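Local structure of molybdopterin adenylyltransferase (Helicobacter pylori, 4XCW) at residues Q4-V10 with N40-Y46; V33-L38 with L145-F149; L60-D65 with R126-I131. The protein probably catalyses the ATP-dependent adenylylation of molybdopterin, a late step in molybdenum cofactor biosynthesis. All blocks are in the same frame, centred on the assembly; numbering follows the deposited sequence.

The three contacts belong to one layered alpha/beta fold. Contact 1 pairs two parallel strands of the mixed sheet. Contact 2 packs helix 25-37, which connects those strands, against helix 138-148. Contact 3 sets helix 53-66 against strand 129-134 and the turn before it. The helices of contacts 2 and 3 lie on opposite faces of the sheet: L34 packs on I8, while M63 reaches G9. The centre of contact 1 is about 13 Å from that of each other contact; contacts 2 and 3 are about 19 Å apart between centres. Along the chain contacts 1 and 2 interlock, and contact 3 lies within the loop closed by contact 2, so residues far apart in sequence pack on both faces of one sheet.

Contact 1: Q4-V10 with N40-Y46; sequences QTIHIGV and NPLEFHY
N40 ND2 gives hydrogen bonds to two backbone oxygens, Q4 O across the contact and Y163 O outside it. The bond from N40 ND2 to Q4 O is 2.9 Å long and lies in the carbonyl plane. N40 OD1 accepts from the backbone of Q165, so both ends of the amide are held and its rotation is fixed. This tie lies just ahead of both strands of a beta-alpha-beta unit: 6-13 and 42-49 run parallel, joined by helix 25-37.

The backbone bonds then alternate along the pair. I6 N gives to P41 O, and I6 O accepts from E43 N. I8 is held the same way, and its bond from H45 N to I8 O is short at 2.7 Å. V10 N completes the series at H45 O.

One face is apolar. I8 lies beside F44, pointing the same way, with CB of I8 3.8 Å from CD1 of F44. V10 CG2 reaches the same ring atom. L42 CD2 turns back to I6 CB at 3.7 Å. Helix 25-37 packs on this face through L34, Q31 and S35.

The other face carries H7, E43 and H45. E43 runs alongside H7, its carboxylate turned 66° from the imidazole. The H45 ring stacks on Y67. Both histidines hold CG anti to the carbonyl carbon (H7 chi1 -70°), which sets their rings beside each other on this face. H7 and H45 meet rim to rim, their planes 25° apart, and a hydrogen bond of 3.1 Å joins H7 ND1 to H45 NE2.

Contact 2: V33-L38 with L145-F149; sequences VLSEYL and LEAVF
Y37 and F149 form the aromatic part of this contact, where helix 25-37 packs beside helix 138-148. The two side chains slide past each other in opposite directions. Their rings meet obliquely, with planes 52° apart. CD2 of Y37 lies over one face of F149, 3.6 Å from CG. CB of Y37 stands over the same ring in a CH-pi contact, 4.2 Å from the F149 centroid. F149 reaches across because its CG is anti to the backbone N (chi1 -170°).

Aliphatic contacts flank this pair. L38 CD2 approaches the edge of the F149 ring, in its plane, 3.7 Å from CZ. L34 CD2 comes obliquely to CE1 of F149 and also nears L145 CD2. V33 CG1 meets L145 CD1 at 3.7 Å. The same V33 methyl lies over one face of the Y37 ring, so it joins the leucine and the tyrosine. L34 and L38 both also rest on I8 of the sheet, and I171 touches Y37 and F149.

The polar end of Y37 makes only van der Waals contact across the pair. Its OH lies 3.4 Å from CA of E146 and 3.6 Å from CB of E146. The rim of the ring meets L145 O, with CE2 of Y37 4.0 Å away.

The two segments share neither a hydrogen bond nor a salt bridge. The contact therefore probably rests on apolar burial and dispersion, as in a hydrophobic core, with exposed E146 at its margin.

Contact 3: L60-D65 with R126-I131; sequences LIKMCD and RNKSLI
R126 reaches over to the end of helix 53-66 and grips D65 side-on with two nitrogens. In this bidentate salt bridge R126 NE gives to D65 OD1 at 2.9 Å, and R126 NH2 gives to D65 OD2 at the same length. The first bond is nearly straight, at 178°. Both oxygens are met on the syn side, and the carboxylate is turned 30° from the guanidinium. R126 gets there with CG anti to the backbone N (chi1 179°) and an extended chain. Its third nitrogen, NH1, bonds V93 O, so the guanidinium is tied on two sides. I61 CG1 lies over the centre of one guanidinium face, 3.8 Å above the plane, and C64 CB sits at an edge.

N127 joins D65 through water: the water donates to D65 OD1 and accepts from N127 ND2. N127 OD1 binds Q95.

S129 packs its CB 3.4 Å from SG of C64. Its OG bonds C69 O, in the link that follows the helix.

I131 adds the apolar part. Its CD1 lies 3.7 Å from SG of C64, and its CG2 meets CD2 of L60 at 4.0 Å. L60 also packs on V72 and V93.

R126 and S129 exchange two backbone hydrogen bonds around a type II' turn. This is a two-residue beta hairpin packed against helix 53-66; the alpha/beta/alpha layering is that of molybdopterin-binding domains of the MogA family.

Contact 1: Q4-V10 with N40-Y46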
loop_
_atom_site.group_PDB
_atom_site.type_symbol
_atom_site.label_atom_id
_atom_site.label_comp_id
_atom_site.label_asym_id
_atom_site.label_seq_id
_atom_site.Cartn_x
_atom_site.Cartn_y
_atom_site.Cartn_z
ATOM N N GLN B 4 16.255 -1.026 30.512
ATOM C CA GLN B 4 15.389 0.142 30.505
ATOM C C GLN B 4 13.932 -0.264 30.632
ATOM O O GLN B 4 13.515 -1.300 30.113
ATOM C CB GLN B 4 15.589 0.957 29.231
ATOM C CG GLN B 4 16.810 1.846 29.259
ATOM C CD GLN B 4 17.019 2.573 27.949
ATOM O OE1 GLN B 4 16.949 1.976 26.874
ATOM N NE2 GLN B 4 17.265 3.875 28.029
ATOM N N THR B 5 13.162 0.556 31.334
ATOM C CA THR B 5 11.720 0.382 31.373
ATOM C C THR B 5 11.125 0.739 30.024
ATOM O O THR B 5 11.439 1.785 29.448
ATOM C CB THR B 5 11.074 1.246 32.463
ATOM O OG1 THR B 5 11.659 0.926 33.729
ATOM C CG2 THR B 5 9.571 0.995 32.519
ATOM N N ILE B 6 10.278 -0.140 29.510
ATOM C CA ILE B 6 9.587 0.136 28.260
ATOM C C ILE B 6 8.180 0.599 28.588
ATOM O O ILE B 6 7.436 -0.093 29.284
ATOM C CB ILE B 6 9.542 -1.093 27.337
ATOM C CG1 ILE B 6 10.961 -1.606 27.071
ATOM C CG2 ILE B 6 8.836 -0.754 26.020
ATOM C CD1 ILE B 6 11.868 -0.594 26.394
ATOM N N HIS B 7 7.833 1.789 28.114
ATOM C CA HIS B 7 6.487 2.308 28.292
ATOM C C HIS B 7 5.645 1.979 27.072
ATOM O O HIS B 7 6.048 2.229 25.933
ATOM C CB HIS B 7 6.524 3.812 28.556
ATOM C CG HIS B 7 7.077 4.160 29.898
ATOM N ND1 HIS B 7 6.284 4.290 31.020
ATOM C CD2 HIS B 7 8.347 4.379 30.313
ATOM C CE1 HIS B 7 7.038 4.587 32.059
ATOM N NE2 HIS B 7 8.297 4.646 31.656
ATOM N N ILE B 8 4.484 1.382 27.318
ATOM C CA ILE B 8 3.636 0.892 26.241
ATOM C C ILE B 8 2.218 1.428 26.365
ATOM O O ILE B 8 1.568 1.249 27.393
ATOM C CB ILE B 8 3.590 -0.646 26.223
ATOM C CG1 ILE B 8 4.989 -1.205 25.964
ATOM C CG2 ILE B 8 2.629 -1.143 25.150
ATOM C CD1 ILE B 8 5.034 -2.711 25.873
ATOM N N GLY B 9 1.753 2.097 25.317
ATOM C CA GLY B 9 0.390 2.593 25.276
ATOM C C GLY B 9 -0.552 1.554 24.699
ATOM O O GLY B 9 -0.230 0.883 23.720
ATOM N N VAL B 10 -1.714 1.402 25.324
ATOM C CA VAL B 10 -2.741 0.498 24.817
ATOM C C VAL B 10 -4.039 1.283 24.725
ATOM O O VAL B 10 -4.622 1.654 25.740
ATOM C CB VAL B 10 -2.925 -0.732 25.715
ATOM C CG1 VAL B 10 -3.920 -1.721 25.088
ATOM C CG2 VAL B 10 -1.586 -1.406 25.959
ATOM N N ASN B 40 12.132 -6.622 29.586
ATOM C CA ASN B 40 12.172 -5.337 30.282
ATOM C C ASN B 40 11.090 -5.210 31.337
ATOM O O ASN B 40 10.025 -5.807 31.204
ATOM C CB ASN B 40 12.007 -4.177 29.292
ATOM C CG ASN B 40 12.994 -4.233 28.151
ATOM O OD1 ASN B 40 12.867 -5.062 27.254
ATOM N ND2 ASN B 40 13.982 -3.341 28.174
ATOM N N PRO B 41 11.357 -4.424 32.389
ATOM C CA PRO B 41 10.229 -3.952 33.192
ATOM C C PRO B 41 9.281 -3.161 32.299
ATOM O O PRO B 41 9.719 -2.297 31.531
ATOM C CB PRO B 41 10.884 -3.065 34.258
ATOM C CG PRO B 41 12.284 -2.814 33.773
ATOM C CD PRO B 41 12.654 -3.990 32.934
ATOM N N LEU B 42 7.992 -3.468 32.374
ATOM C CA LEU B 42 7.027 -2.833 31.495
ATOM C C LEU B 42 6.050 -1.970 32.278
ATOM O O LEU B 42 5.634 -2.323 33.382
ATOM C CB LEU B 42 6.264 -3.888 30.695
ATOM C CG LEU B 42 7.117 -4.851 29.871
ATOM C CD1 LEU B 42 6.239 -5.869 29.159
ATOM C CD2 LEU B 42 7.966 -4.080 28.879
ATOM N N GLU B 43 5.697 -0.828 31.702
ATOM C CA GLU B 43 4.634 -0.002 32.251
ATOM C C GLU B 43 3.608 0.241 31.162
ATOM O O GLU B 43 3.925 0.789 30.106
ATOM C CB GLU B 43 5.179 1.320 32.805
ATOM C CG GLU B 43 6.131 1.138 33.981
ATOM C CD GLU B 43 6.304 2.397 34.814
ATOM O OE1 GLU B 43 5.542 3.366 34.601
ATOM O OE2 GLU B 43 7.201 2.413 35.685
ATOM N N PHE B 44 2.378 -0.196 31.417
ATOM C CA PHE B 44 1.313 -0.084 30.438
ATOM C C PHE B 44 0.417 1.119 30.699
ATOM O O PHE B 44 0.005 1.370 31.831
ATOM C CB PHE B 44 0.475 -1.363 30.419
ATOM C CG PHE B 44 1.174 -2.535 29.788
ATOM C CD1 PHE B 44 1.230 -2.661 28.412
ATOM C CD2 PHE B 44 1.763 -3.515 30.570
ATOM C CE1 PHE B 44 1.869 -3.740 27.826
ATOM C CE2 PHE B 44 2.399 -4.596 29.988
ATOM C CZ PHE B 44 2.452 -4.706 28.615
ATOM N N HIS B 45 0.122 1.859 29.636
ATOM C CA HIS B 45 -0.758 3.016 29.720
ATOM C C HIS B 45 -2.020 2.741 28.922
ATOM O O HIS B 45 -2.040 2.922 27.707
ATOM C CB HIS B 45 -0.053 4.266 29.197
ATOM C CG HIS B 45 1.212 4.586 29.928
ATOM N ND1 HIS B 45 1.234 5.339 31.082
ATOM C CD2 HIS B 45 2.497 4.244 29.677
ATOM C CE1 HIS B 45 2.480 5.452 31.506
ATOM N NE2 HIS B 45 3.266 4.796 30.671
ATOM N N TYR B 46 -3.064 2.302 29.615
ATOM C CA TYR B 46 -4.278 1.831 28.961
ATOM C C TYR B 46 -5.398 2.858 29.051
ATOM O O TYR B 46 -5.625 3.447 30.104
ATOM C CB TYR B 46 -4.728 0.509 29.585
ATOM C CG TYR B 46 -6.076 0.010 29.106
ATOM C CD1 TYR B 46 -6.230 -0.521 27.830
ATOM C CD2 TYR B 46 -7.191 0.052 29.936
ATOM C CE1 TYR B 46 -7.457 -0.989 27.392
ATOM C CE2 TYR B 46 -8.423 -0.416 29.507
ATOM C CZ TYR B 46 -8.548 -0.934 28.232
ATOM O OH TYR B 46 -9.766 -1.402 27.795
#

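Contact 2: V33-L38 with L145-F149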
loop_
_atom_site.group_PDB
_atom_site.type_symbol
_atom_site.label_atom_id
_atom_site.label_comp_id
_atom_site.label_asym_id
_atom_site.label_seq_id
_atom_site.Cartn_x
_atom_site.Cartn_y
_atom_site.Cartn_z
ATOM N N VAL B 33 0.494 -10.730 25.788
ATOM C CA VAL B 33 1.449 -11.037 24.729
ATOM C C VAL B 33 2.738 -10.234 24.850
ATOM O O VAL B 33 3.838 -10.785 24.777
ATOM C CB VAL B 33 0.839 -10.783 23.338
ATOM C CG1 VAL B 33 1.898 -10.932 22.260
ATOM C CG2 VAL B 33 -0.309 -11.741 23.085
ATOM N N LEU B 34 2.603 -8.927 25.029
ATOM C CA LEU B 34 3.778 -8.075 25.118
ATOM C C LEU B 34 4.590 -8.400 26.371
ATOM O O LEU B 34 5.820 -8.306 26.362
ATOM C CB LEU B 34 3.367 -6.603 25.081
ATOM C CG LEU B 34 2.850 -6.194 23.698
ATOM C CD1 LEU B 34 2.320 -4.771 23.696
ATOM C CD2 LEU B 34 3.937 -6.370 22.634
ATOM N N SER B 35 3.906 -8.813 27.436
ATOM C CA SER B 35 4.588 -9.197 28.673
ATOM C C SER B 35 5.441 -10.447 28.487
ATOM O O SER B 35 6.472 -10.598 29.136
ATOM C CB SER B 35 3.581 -9.428 29.801
ATOM O OG SER B 35 2.992 -8.209 30.217
ATOM N N GLU B 36 5.004 -11.343 27.609
ATOM C CA GLU B 36 5.740 -12.574 27.338
ATOM C C GLU B 36 6.888 -12.350 26.355
ATOM O O GLU B 36 7.871 -13.092 26.357
ATOM C CB GLU B 36 4.798 -13.649 26.793
ATOM C CG GLU B 36 3.723 -14.100 27.771
ATOM C CD GLU B 36 2.694 -15.007 27.122
ATOM O OE1 GLU B 36 2.809 -15.253 25.902
ATOM O OE2 GLU B 36 1.773 -15.475 27.830
ATOM N N TYR B 37 6.754 -11.323 25.522
ATOM C CA TYR B 37 7.727 -11.037 24.469
ATOM C C TYR B 37 8.940 -10.251 24.957
ATOM O O TYR B 37 10.022 -10.349 24.376
ATOM C CB TYR B 37 7.063 -10.260 23.331
ATOM C CG TYR B 37 6.208 -11.095 22.403
ATOM C CD1 TYR B 37 5.964 -12.443 22.657
ATOM C CD2 TYR B 37 5.646 -10.530 21.262
ATOM C CE1 TYR B 37 5.178 -13.198 21.801
ATOM C CE2 TYR B 37 4.864 -11.276 20.404
ATOM C CZ TYR B 37 4.630 -12.604 20.673
ATOM O OH TYR B 37 3.847 -13.337 19.805
ATOM N N LEU B 38 8.752 -9.462 26.012
ATOM C CA LEU B 38 9.800 -8.570 26.503
ATOM C C LEU B 38 10.310 -8.950 27.888
ATOM O O LEU B 38 9.544 -9.370 28.755
ATOM C CB LEU B 38 9.290 -7.128 26.530
ATOM C CG LEU B 38 9.012 -6.501 25.166
ATOM C CD1 LEU B 38 8.261 -5.194 25.322
ATOM C CD2 LEU B 38 10.323 -6.281 24.432
ATOM N N LEU B 145 0.494 -9.768 16.416
ATOM C CA LEU B 145 1.700 -9.392 17.149
ATOM C C LEU B 145 2.834 -10.381 16.876
ATOM O O LEU B 145 3.992 -9.989 16.751
ATOM C CB LEU B 145 1.412 -9.305 18.651
ATOM C CG LEU B 145 0.719 -8.017 19.100
ATOM C CD1 LEU B 145 0.257 -8.115 20.543
ATOM C CD2 LEU B 145 1.643 -6.820 18.902
ATOM N N GLU B 146 2.500 -11.664 16.773
ATOM C CA GLU B 146 3.514 -12.669 16.469
ATOM C C GLU B 146 4.181 -12.365 15.127
ATOM O O GLU B 146 5.387 -12.554 14.958
ATOM C CB GLU B 146 2.902 -14.074 16.459
ATOM C CG GLU B 146 3.917 -15.178 16.195
ATOM C CD GLU B 146 3.344 -16.565 16.407
ATOM O OE1 GLU B 146 2.209 -16.672 16.918
ATOM O OE2 GLU B 146 4.027 -17.550 16.056
ATOM N N ALA B 147 3.392 -11.857 14.188
ATOM C CA ALA B 147 3.886 -11.568 12.853
ATOM C C ALA B 147 4.738 -10.305 12.796
ATOM O O ALA B 147 5.760 -10.284 12.111
ATOM C CB ALA B 147 2.726 -11.444 11.884
ATOM N N VAL B 148 4.316 -9.253 13.495
ATOM C CA VAL B 148 4.972 -7.953 13.335
ATOM C C VAL B 148 6.028 -7.649 14.390
ATOM O O VAL B 148 6.928 -6.850 14.139
ATOM C CB VAL B 148 3.956 -6.779 13.338
ATOM C CG1 VAL B 148 2.923 -6.962 12.236
ATOM C CG2 VAL B 148 3.294 -6.623 14.699
ATOM N N PHE B 149 5.934 -8.276 15.558
ATOM C CA PHE B 149 6.874 -7.947 16.626
ATOM C C PHE B 149 8.366 -8.151 16.290
ATOM O O PHE B 149 9.197 -7.381 16.775
ATOM C CB PHE B 149 6.563 -8.725 17.903
ATOM C CG PHE B 149 7.358 -8.247 19.088
ATOM C CD1 PHE B 149 6.959 -7.127 19.792
ATOM C CD2 PHE B 149 8.518 -8.897 19.471
ATOM C CE1 PHE B 149 7.694 -6.671 20.871
ATOM C CE2 PHE B 149 9.258 -8.445 20.549
ATOM C CZ PHE B 149 8.840 -7.331 21.249
#

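Contact 3: L60-D65 with R126-I131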
loop_
_atom_site.group_PDB
_atom_site.type_symbol
_atom_site.label_atom_id
_atom_site.label_comp_id
_atom_site.label_asym_id
_atom_site.label_seq_id
_atom_site.Cartn_x
_atom_site.Cartn_y
_atom_site.Cartn_z
ATOM N N LEU B 60 -3.638 9.287 21.605
ATOM C CA LEU B 60 -2.383 8.851 21.001
ATOM C C LEU B 60 -1.270 9.852 21.306
ATOM O O LEU B 60 -0.158 9.478 21.673
ATOM C CB LEU B 60 -2.534 8.686 19.488
ATOM C CG LEU B 60 -3.362 7.502 18.992
ATOM C CD1 LEU B 60 -3.564 7.599 17.490
ATOM C CD2 LEU B 60 -2.680 6.194 19.363
ATOM N N ILE B 61 -1.583 11.134 21.158
ATOM C CA ILE B 61 -0.590 12.172 21.379
ATOM C C ILE B 61 -0.131 12.166 22.838
ATOM O O ILE B 61 1.059 12.306 23.120
ATOM C CB ILE B 61 -1.136 13.555 20.970
ATOM C CG1 ILE B 61 -1.249 13.626 19.444
ATOM C CG2 ILE B 61 -0.243 14.675 21.494
ATOM C CD1 ILE B 61 -1.940 14.861 18.924
ATOM N N LYS B 62 -1.067 11.956 23.756
ATOM C CA LYS B 62 -0.738 11.937 25.180
ATOM C C LYS B 62 0.162 10.744 25.503
ATOM O O LYS B 62 1.126 10.870 26.257
ATOM C CB LYS B 62 -2.017 11.902 26.029
ATOM C CG LYS B 62 -1.783 11.810 27.534
ATOM C CD LYS B 62 -3.070 12.060 28.313
ATOM C CE LYS B 62 -4.197 11.149 27.845
ATOM N NZ LYS B 62 -5.459 11.353 28.615
ATOM N N MET B 63 -0.143 9.588 24.922
ATOM C CA MET B 63 0.653 8.391 25.188
ATOM C C MET B 63 2.085 8.549 24.677
ATOM O O MET B 63 3.042 8.190 25.369
ATOM C CB MET B 63 -0.004 7.156 24.568
ATOM C CG MET B 63 -1.295 6.723 25.268
ATOM S SD MET B 63 -2.113 5.347 24.413
ATOM C CE MET B 63 -3.511 5.039 25.493
ATOM N N CYS B 64 2.231 9.106 23.475
ATOM C CA CYS B 64 3.557 9.349 22.907
ATOM C C CYS B 64 4.302 10.470 23.629
ATOM O O CYS B 64 5.448 10.293 24.060
ATOM C CB CYS B 64 3.453 9.694 21.419
ATOM S SG CYS B 64 2.798 8.382 20.393
ATOM N N ASP B 65 3.647 11.625 23.753
ATOM C CA ASP B 65 4.316 12.838 24.220
ATOM C C ASP B 65 4.447 12.935 25.740
ATOM O O ASP B 65 5.516 13.275 26.252
ATOM C CB ASP B 65 3.585 14.084 23.710
ATOM C CG ASP B 65 3.609 14.209 22.193
ATOM O OD1 ASP B 65 4.034 13.255 21.508
ATOM O OD2 ASP B 65 3.189 15.275 21.691
ATOM N N ARG B 126 5.628 8.603 15.475
ATOM C CA ARG B 126 5.528 9.942 16.046
ATOM C C ARG B 126 6.701 10.143 16.987
ATOM O O ARG B 126 6.735 9.565 18.075
ATOM C CB ARG B 126 4.213 10.153 16.804
ATOM C CG ARG B 126 4.127 11.543 17.430
ATOM C CD ARG B 126 2.843 11.764 18.231
ATOM N NE ARG B 126 2.860 13.082 18.862
ATOM C CZ ARG B 126 2.379 14.178 18.294
ATOM N NH1 ARG B 126 1.819 14.112 17.092
ATOM N NH2 ARG B 126 2.446 15.338 18.931
ATOM N N ASN B 127 7.655 10.962 16.556
ATOM C CA ASN B 127 8.876 11.230 17.312
ATOM C C ASN B 127 9.598 9.937 17.682
ATOM O O ASN B 127 10.105 9.246 16.801
ATOM C CB ASN B 127 8.556 12.064 18.554
ATOM C CG ASN B 127 7.995 13.424 18.196
ATOM O OD1 ASN B 127 8.426 14.042 17.220
ATOM N ND2 ASN B 127 7.022 13.893 18.970
ATOM N N LYS B 128 9.650 9.610 18.969
ATOM C CA LYS B 128 10.369 8.417 19.408
ATOM C C LYS B 128 9.395 7.275 19.712
ATOM O O LYS B 128 9.717 6.348 20.462
ATOM C CB LYS B 128 11.229 8.743 20.632
ATOM C CG LYS B 128 12.216 9.879 20.368
ATOM C CD LYS B 128 13.158 10.147 21.536
ATOM C CE LYS B 128 14.140 11.256 21.177
ATOM N NZ LYS B 128 15.190 11.443 22.210
ATOM N N SER B 129 8.206 7.348 19.116
ATOM C CA SER B 129 7.157 6.355 19.351
ATOM C C SER B 129 6.710 5.643 18.081
ATOM O O SER B 129 6.481 6.276 17.048
ATOM C CB SER B 129 5.933 7.011 19.995
ATOM O OG SER B 129 6.267 7.664 21.209
ATOM N N LEU B 130 6.571 4.324 18.169
ATOM C CA LEU B 130 5.963 3.547 17.100
ATOM C C LEU B 130 4.506 3.261 17.447
ATOM O O LEU B 130 4.212 2.716 18.506
ATOM C CB LEU B 130 6.717 2.233 16.875
ATOM C CG LEU B 130 6.064 1.210 15.930
ATOM C CD1 LEU B 130 5.907 1.732 14.510
ATOM C CD2 LEU B 130 6.852 -0.090 15.921
ATOM N N ILE B 131 3.600 3.649 16.555
ATOM C CA ILE B 131 2.176 3.363 16.731
ATOM C C ILE B 131 1.710 2.313 15.733
ATOM O O ILE B 131 1.954 2.430 14.539
ATOM C CB ILE B 131 1.324 4.634 16.567
ATOM C CG1 ILE B 131 1.834 5.731 17.494
ATOM C CG2 ILE B 131 -0.149 4.344 16.872
ATOM C CD1 ILE B 131 1.079 7.058 17.343
HETATM O O HOH W 1 6.419 12.328 21.295
#